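Local coordinates for sugar isomerase (Sinorhizobium meliloti, PDB 3QC0), which probably isomerises sugars at a zinc-dependent active site in a xylose isomerase-like TIM barrel, though its substrate is not established, at residues L216-D224 with V247-W256; G67-A75 with A117-V128. All coordinates share one frame; numbering follows the deposited sequence.

Interaction 1: residues L216-D224 with V247-W256; sequences LTDRGMMGD and VEIFSADNWW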
# COMPACT_ATOMS: atom_id res chain seq x y z
N LEU A 216 -8.22 -7.61 -3.82
CA LEU A 216 -7.69 -8.97 -3.69
C LEU A 216 -7.68 -9.75 -4.98
O LEU A 216 -6.66 -10.42 -5.26
CB LEU A 216 -8.48 -9.76 -2.64
CG LEU A 216 -7.85 -11.10 -2.27
CD1 LEU A 216 -6.56 -10.91 -1.49
CD2 LEU A 216 -8.84 -11.93 -1.45
N THR A 217 -8.78 -9.68 -5.75
CA THR A 217 -8.93 -10.60 -6.88
C THR A 217 -8.91 -9.93 -8.25
O THR A 217 -9.64 -10.35 -9.19
CB THR A 217 -10.22 -11.41 -6.70
OG1 THR A 217 -11.33 -10.50 -6.67
CG2 THR A 217 -10.16 -12.26 -5.40
N ASP A 218 -8.11 -8.88 -8.40
CA ASP A 218 -7.89 -8.26 -9.71
C ASP A 218 -6.40 -8.04 -10.03
O ASP A 218 -6.01 -7.01 -10.60
CB ASP A 218 -8.70 -6.97 -9.81
CG ASP A 218 -8.84 -6.47 -11.25
OD1 ASP A 218 -9.05 -7.33 -12.16
OD2 ASP A 218 -8.74 -5.24 -11.47
N ARG A 219 -5.58 -9.02 -9.69
CA ARG A 219 -4.22 -9.06 -10.22
C ARG A 219 -4.26 -9.21 -11.74
O ARG A 219 -5.17 -9.87 -12.29
CB ARG A 219 -3.39 -10.20 -9.66
CG ARG A 219 -3.22 -10.21 -8.16
CD ARG A 219 -2.11 -11.16 -7.78
NE ARG A 219 -1.83 -11.18 -6.36
CZ ARG A 219 -0.72 -11.66 -5.81
NH1 ARG A 219 0.19 -12.28 -6.55
NH2 ARG A 219 -0.55 -11.57 -4.50
N GLY A 220 -3.26 -8.64 -12.40
CA GLY A 220 -3.15 -8.69 -13.86
C GLY A 220 -2.27 -9.81 -14.36
O GLY A 220 -1.35 -10.26 -13.66
N MSE A 221 -2.59 -10.29 -15.56
CA MSE A 221 -1.66 -11.06 -16.33
C MSE A 221 -0.46 -10.17 -16.66
O MSE A 221 -0.61 -8.99 -16.99
CB MSE A 221 -2.36 -11.52 -17.61
CG MSE A 221 -1.52 -12.32 -18.58
SE MSE A 221 -0.81 -13.99 -17.94
CE MSE A 221 -2.59 -14.86 -17.88
N MSE A 222 0.71 -10.75 -16.61
CA MSE A 222 1.94 -10.03 -16.91
C MSE A 222 1.84 -9.34 -18.26
O MSE A 222 1.55 -9.98 -19.26
CB MSE A 222 3.14 -10.97 -16.97
CG MSE A 222 3.53 -11.59 -15.69
SE MSE A 222 2.52 -13.19 -15.19
CE MSE A 222 2.84 -14.33 -16.67
N GLY A 223 2.13 -8.05 -18.30
CA GLY A 223 2.04 -7.24 -19.50
C GLY A 223 0.74 -6.48 -19.69
O GLY A 223 0.67 -5.60 -20.56
N ASP A 224 -0.29 -6.81 -18.92
CA ASP A 224 -1.55 -6.10 -18.99
C ASP A 224 -1.54 -4.89 -18.07
O ASP A 224 -2.44 -4.03 -18.16
CB ASP A 224 -2.73 -7.01 -18.61
CG ASP A 224 -3.16 -7.98 -19.72
OD1 ASP A 224 -2.62 -7.88 -20.85
OD2 ASP A 224 -4.09 -8.77 -19.45
N VAL A 247 4.07 -17.61 -11.47
CA VAL A 247 2.89 -16.86 -11.84
C VAL A 247 1.76 -17.04 -10.85
O VAL A 247 1.22 -18.12 -10.66
CB VAL A 247 2.37 -17.22 -13.21
CG1 VAL A 247 1.08 -16.44 -13.53
CG2 VAL A 247 3.50 -17.03 -14.25
N GLU A 248 1.42 -15.95 -10.19
CA GLU A 248 0.40 -15.97 -9.16
C GLU A 248 -0.59 -14.85 -9.44
O GLU A 248 -0.36 -13.68 -9.19
CB GLU A 248 1.03 -15.80 -7.76
CG GLU A 248 0.01 -15.89 -6.64
CD GLU A 248 0.62 -15.69 -5.30
OE1 GLU A 248 1.61 -14.97 -5.21
OE2 GLU A 248 0.14 -16.32 -4.34
N ILE A 249 -1.71 -15.24 -10.05
CA ILE A 249 -2.77 -14.34 -10.46
C ILE A 249 -4.08 -14.71 -9.78
O ILE A 249 -4.55 -15.84 -9.89
CB ILE A 249 -2.97 -14.36 -12.00
CG1 ILE A 249 -1.69 -13.91 -12.71
CG2 ILE A 249 -4.17 -13.47 -12.40
CD1 ILE A 249 -1.61 -14.15 -14.23
N PHE A 250 -4.68 -13.76 -9.08
CA PHE A 250 -6.04 -13.84 -8.56
C PHE A 250 -6.90 -12.91 -9.42
O PHE A 250 -6.71 -11.70 -9.37
CB PHE A 250 -6.14 -13.38 -7.08
CG PHE A 250 -5.09 -13.94 -6.14
CD1 PHE A 250 -4.47 -15.15 -6.34
CD2 PHE A 250 -4.78 -13.24 -4.98
CE1 PHE A 250 -3.50 -15.62 -5.44
CE2 PHE A 250 -3.82 -13.72 -4.09
CZ PHE A 250 -3.17 -14.91 -4.33
N SER A 251 -7.79 -13.46 -10.25
CA SER A 251 -8.56 -12.64 -11.20
C SER A 251 -10.00 -13.13 -11.33
O SER A 251 -10.33 -13.91 -12.23
CB SER A 251 -7.88 -12.61 -12.57
OG SER A 251 -8.63 -11.83 -13.51
N ALA A 252 -10.85 -12.63 -10.44
CA ALA A 252 -12.20 -13.16 -10.31
C ALA A 252 -13.03 -12.93 -11.56
O ALA A 252 -13.89 -13.76 -11.88
CB ALA A 252 -12.91 -12.56 -9.10
N ASP A 253 -12.81 -11.82 -12.25
CA ASP A 253 -13.68 -11.45 -13.39
C ASP A 253 -13.06 -11.65 -14.75
O ASP A 253 -13.71 -11.38 -15.77
CB ASP A 253 -14.12 -9.99 -13.23
CG ASP A 253 -15.15 -9.82 -12.10
OD1 ASP A 253 -15.82 -10.83 -11.72
OD2 ASP A 253 -15.31 -8.66 -11.62
N ASN A 254 -11.83 -12.15 -14.80
CA ASN A 254 -11.15 -12.41 -16.05
C ASN A 254 -10.53 -13.82 -16.09
O ASN A 254 -11.20 -14.77 -16.50
CB ASN A 254 -10.12 -11.30 -16.38
CG ASN A 254 -9.54 -11.42 -17.77
OD1 ASN A 254 -9.99 -12.25 -18.57
ND2 ASN A 254 -8.54 -10.60 -18.07
N TRP A 255 -9.31 -14.00 -15.62
CA TRP A 255 -8.58 -15.26 -15.86
C TRP A 255 -9.20 -16.46 -15.17
O TRP A 255 -9.14 -17.58 -15.73
CB TRP A 255 -7.09 -15.12 -15.51
CG TRP A 255 -6.51 -14.01 -16.29
CD1 TRP A 255 -6.20 -12.73 -15.83
CD2 TRP A 255 -6.20 -14.02 -17.67
NE1 TRP A 255 -5.74 -11.99 -16.87
CE2 TRP A 255 -5.74 -12.72 -18.01
CE3 TRP A 255 -6.32 -14.98 -18.68
CZ2 TRP A 255 -5.33 -12.39 -19.29
CZ3 TRP A 255 -5.92 -14.65 -19.95
CH2 TRP A 255 -5.43 -13.38 -20.25
N TRP A 256 -9.86 -16.27 -14.05
CA TRP A 256 -10.53 -17.39 -13.38
C TRP A 256 -11.80 -17.83 -14.12
O TRP A 256 -12.32 -18.88 -13.79
CB TRP A 256 -10.92 -17.07 -11.93
CG TRP A 256 -9.75 -17.07 -10.97
CD1 TRP A 256 -8.48 -17.47 -11.23
CD2 TRP A 256 -9.78 -16.67 -9.60
NE1 TRP A 256 -7.70 -17.35 -10.09
CE2 TRP A 256 -8.47 -16.86 -9.08
CE3 TRP A 256 -10.76 -16.18 -8.76
CZ2 TRP A 256 -8.15 -16.56 -7.76
CZ3 TRP A 256 -10.45 -15.88 -7.46
CH2 TRP A 256 -9.14 -16.09 -6.97
O HOH W 1 -11.10 -9.41 -11.51
O HOH W 2 -7.64 -9.28 -13.29
O HOH W 3 -5.02 -9.12 -16.90

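Interaction 2: residues G67-A75 with A117-V128; sequences GGFFPAPDA and ARRMVVEGIAAV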
# COMPACT_ATOMS: atom_id res chain seq x y z
N GLY A 67 1.99 -20.66 5.19
CA GLY A 67 1.96 -20.51 6.63
C GLY A 67 1.81 -19.04 6.98
O GLY A 67 1.42 -18.22 6.13
N GLY A 68 2.07 -18.74 8.23
CA GLY A 68 1.97 -17.39 8.79
C GLY A 68 0.83 -17.26 9.76
O GLY A 68 0.57 -18.13 10.58
N PHE A 69 0.11 -16.15 9.63
CA PHE A 69 -1.03 -15.81 10.47
C PHE A 69 -0.73 -15.95 11.94
O PHE A 69 -1.44 -16.60 12.69
CB PHE A 69 -2.26 -16.61 9.99
CG PHE A 69 -2.59 -16.29 8.58
CD1 PHE A 69 -3.21 -15.10 8.28
CD2 PHE A 69 -2.20 -17.13 7.54
CE1 PHE A 69 -3.46 -14.72 6.93
CE2 PHE A 69 -2.44 -16.76 6.22
CZ PHE A 69 -3.06 -15.57 5.93
N PHE A 70 0.33 -15.24 12.37
CA PHE A 70 0.81 -15.34 13.74
C PHE A 70 0.10 -14.53 14.82
O PHE A 70 -0.10 -15.04 15.92
CB PHE A 70 2.31 -15.01 13.78
CG PHE A 70 3.16 -15.96 12.98
CD1 PHE A 70 3.42 -17.22 13.47
CD2 PHE A 70 3.75 -15.57 11.79
CE1 PHE A 70 4.20 -18.08 12.77
CE2 PHE A 70 4.55 -16.44 11.09
CZ PHE A 70 4.76 -17.71 11.59
N PRO A 71 -0.27 -13.26 14.55
CA PRO A 71 -0.81 -12.51 15.71
C PRO A 71 -2.16 -13.03 16.17
O PRO A 71 -2.99 -13.46 15.34
CB PRO A 71 -0.89 -11.06 15.18
CG PRO A 71 0.08 -11.01 14.03
CD PRO A 71 -0.02 -12.39 13.41
N ALA A 72 -2.36 -13.02 17.48
CA ALA A 72 -3.63 -13.42 18.09
C ALA A 72 -3.69 -12.76 19.44
O ALA A 72 -2.63 -12.40 20.02
CB ALA A 72 -3.78 -14.98 18.19
N PRO A 73 -4.90 -12.57 19.97
CA PRO A 73 -5.06 -11.83 21.21
C PRO A 73 -4.56 -12.53 22.46
O PRO A 73 -4.47 -11.89 23.51
CB PRO A 73 -6.58 -11.64 21.33
CG PRO A 73 -7.17 -12.10 20.11
CD PRO A 73 -6.18 -12.92 19.36
N ASP A 74 -4.31 -13.85 22.41
CA ASP A 74 -3.83 -14.54 23.58
C ASP A 74 -2.79 -15.60 23.22
O ASP A 74 -2.60 -15.92 22.04
CB ASP A 74 -4.97 -15.11 24.40
CG ASP A 74 -5.76 -16.17 23.71
OD1 ASP A 74 -5.50 -16.57 22.57
OD2 ASP A 74 -6.74 -16.61 24.36
N ALA A 75 -2.11 -16.10 24.24
CA ALA A 75 -1.05 -17.07 24.05
C ALA A 75 -1.53 -18.36 23.41
O ALA A 75 -0.87 -18.93 22.57
CB ALA A 75 -0.39 -17.41 25.41
N ALA A 117 1.73 -6.44 16.97
CA ALA A 117 1.42 -7.50 15.98
C ALA A 117 2.71 -7.93 15.28
O ALA A 117 2.96 -9.09 15.04
CB ALA A 117 0.37 -7.00 14.97
N ARG A 118 3.52 -6.97 14.90
CA ARG A 118 4.77 -7.28 14.21
C ARG A 118 5.74 -8.03 15.12
O ARG A 118 6.40 -8.96 14.64
CB ARG A 118 5.36 -5.98 13.66
CG ARG A 118 4.54 -5.51 12.46
CD ARG A 118 4.79 -4.06 12.07
NE ARG A 118 4.11 -3.82 10.82
CZ ARG A 118 3.72 -2.65 10.34
NH1 ARG A 118 4.06 -1.54 10.96
NH2 ARG A 118 3.06 -2.59 9.20
N ARG A 119 5.80 -7.66 16.40
CA ARG A 119 6.61 -8.45 17.35
C ARG A 119 6.10 -9.90 17.41
O ARG A 119 6.90 -10.84 17.50
CB ARG A 119 6.61 -7.85 18.74
CG ARG A 119 7.39 -6.56 18.82
CD ARG A 119 7.64 -6.12 20.26
NE ARG A 119 6.40 -5.88 21.00
CZ ARG A 119 5.76 -4.71 21.06
NH1 ARG A 119 6.19 -3.66 20.38
NH2 ARG A 119 4.66 -4.60 21.79
N MSE A 120 4.80 -10.10 17.39
CA MSE A 120 4.22 -11.48 17.40
C MSE A 120 4.60 -12.25 16.18
O MSE A 120 4.82 -13.45 16.25
CB MSE A 120 2.71 -11.44 17.53
CG MSE A 120 2.18 -10.85 18.82
SE MSE A 120 0.28 -10.63 18.79
CE MSE A 120 0.03 -9.83 20.52
N VAL A 121 4.71 -11.58 15.03
CA VAL A 121 5.24 -12.21 13.80
C VAL A 121 6.66 -12.69 13.97
O VAL A 121 6.98 -13.83 13.69
CB VAL A 121 5.10 -11.26 12.57
CG1 VAL A 121 5.79 -11.85 11.36
CG2 VAL A 121 3.58 -10.97 12.28
N VAL A 122 7.51 -11.80 14.48
CA VAL A 122 8.92 -12.18 14.68
C VAL A 122 9.01 -13.38 15.65
O VAL A 122 9.71 -14.36 15.39
CB VAL A 122 9.76 -11.01 15.15
CG1 VAL A 122 11.21 -11.44 15.41
CG2 VAL A 122 9.68 -9.88 14.08
N GLU A 123 8.31 -13.29 16.77
CA GLU A 123 8.32 -14.35 17.76
C GLU A 123 7.75 -15.66 17.21
O GLU A 123 8.25 -16.74 17.50
CB GLU A 123 7.51 -13.93 18.98
CG GLU A 123 8.11 -12.84 19.81
CD GLU A 123 7.11 -12.32 20.90
OE1 GLU A 123 5.93 -12.78 20.99
OE2 GLU A 123 7.51 -11.43 21.64
N GLY A 124 6.73 -15.55 16.37
CA GLY A 124 6.10 -16.72 15.79
C GLY A 124 7.03 -17.42 14.82
O GLY A 124 7.17 -18.67 14.83
N ILE A 125 7.68 -16.65 13.94
CA ILE A 125 8.70 -17.20 13.01
C ILE A 125 9.82 -17.86 13.79
O ILE A 125 10.21 -18.98 13.47
CB ILE A 125 9.21 -16.20 11.99
CG1 ILE A 125 8.01 -15.64 11.17
CG2 ILE A 125 10.23 -16.84 11.07
CD1 ILE A 125 8.41 -14.43 10.27
N ALA A 126 10.27 -17.19 14.84
CA ALA A 126 11.33 -17.76 15.67
C ALA A 126 10.92 -19.10 16.29
O ALA A 126 11.75 -20.01 16.39
CB ALA A 126 11.71 -16.81 16.76
N ALA A 127 9.65 -19.22 16.65
CA ALA A 127 9.12 -20.44 17.27
C ALA A 127 9.05 -21.59 16.27
O ALA A 127 9.24 -22.77 16.64
CB ALA A 127 7.72 -20.20 17.91
N VAL A 128 8.77 -21.27 15.01
CA VAL A 128 8.65 -22.25 13.93
C VAL A 128 10.02 -22.67 13.38
O VAL A 128 10.19 -23.80 12.92
CB VAL A 128 7.75 -21.70 12.78
CG1 VAL A 128 7.70 -22.67 11.57
CG2 VAL A 128 6.33 -21.39 13.31

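Interaction 1: residues L216-D224 with V247-W256
Met221, a selenomethionine, lies against the indole of Trp255. Its CG is anti to the backbone N (chi1 178°), and bends at the next two torsions bring the methyl back over the ring. CE sits 3.6 Å from the centroid of the Trp255 six-membered ring, almost on the ring normal. This is a CH-pi contact and part of a Met-aromatic pair. The opposite indole face carries the amide of Asn254. Ile249 CD1 fills in beside Met221 SE, and Met222 CE packs on Val247 CG2 at 3.7 Å.

At the indole edge one water accepts from Trp255 NE1 and Met221 N and donates to Asp224 OD2. Asp224 also forms a salt bridge with Arg270. The backbones make a single bridge at Asp218 and Ser251. Arg219 N donates to Phe250 O at 2.9 Å, and Ala252 N donates to Thr217 O, also at 2.9 Å. Two further waters join Asp218 OD1 to Asp253 N and to Ser251 OG. Asp218 OD2 is taken by a salt bridge to Lys213.

The polar edge belongs to Arg219. Its extended chain runs beside Phe250, and the guanidinium lies over one ring face in a cation-pi contact, the planes 35° apart. NH1 donates to Glu248 O at 3.0 Å from above the carbonyl plane. A weak, bent hydrogen bond of 3.3 Å joins NH1 to Glu248 OE1. OE1 also binds zinc, so Arg219 is a second-shell partner of the metal site. These are the loops after strands 200-205 and 245-247, at the C-terminal mouth where TIM barrels carry their active sites.

Interaction 2: residues G67-A75 with A117-V128
The Phe70 ring has backbone on both faces. One face meets helix 114-135 within residues 117-128, with Ile125 N 3.8 Å above the ring plane and Val121 O beside it, both offset toward the rim. Gly68 O lies over the centre of the opposite face. Val128 CG2 comes to the edge, 4.0 Å from Phe70 CE1. Ile125 crosses the ring at about a right angle and puts CG1 3.6 Å from Phe70 CE2.

Gly124 makes this close approach possible. Its CA is 3.6 Å from Phe70 CD1, and any CB there would run into the ring. Phe70 CG is turned beside its own backbone N (chi1 -62°), which lays the ring along the helix surface. A leucine at Phe70 would probably lose the broad contact with Gly124 and open a gap beside Ile125 and Val128.

Pro71 continues the contact toward the start of the helical segment. Its CG packs on Ala117 O and Val121 CG2, the latter at 3.9 Å. The selenium of Met120, on an extended chain, lies 3.8 Å from Pro71 CB and also touches Ala72 O. Packing holds it; the backbone polar atoms do not bond across.

Here the end of barrel strand 60-68 and the loop after it rest on helix 114-135. Asn85 of helix 75-94 touches both Phe70 and Val128. Ile125 reaches Leu139 and Ile141 of strand 139-141 and Leu168 of helix 158-168.

The two contacts lie on opposite sides of the chain's centre, within one TIM barrel. Their centres are 30 Å apart; their nearest atoms are about 9 Å apart and do not touch. Interaction 1 belongs to the zinc site. It supplies Glu248, which shares the metal with Glu142, Asp177 and His204, and Arg219, whose NH2 hydrogen-bonds to an unidentified molecule, probably from the crystallisation liquor. Interaction 2 is set back from the metal: the Ile125 side chain is about 10 Å from that of Glu142. Along the chain interaction 2 closes before interaction 1 opens, and of the two only interaction 1 contains a zinc ligand.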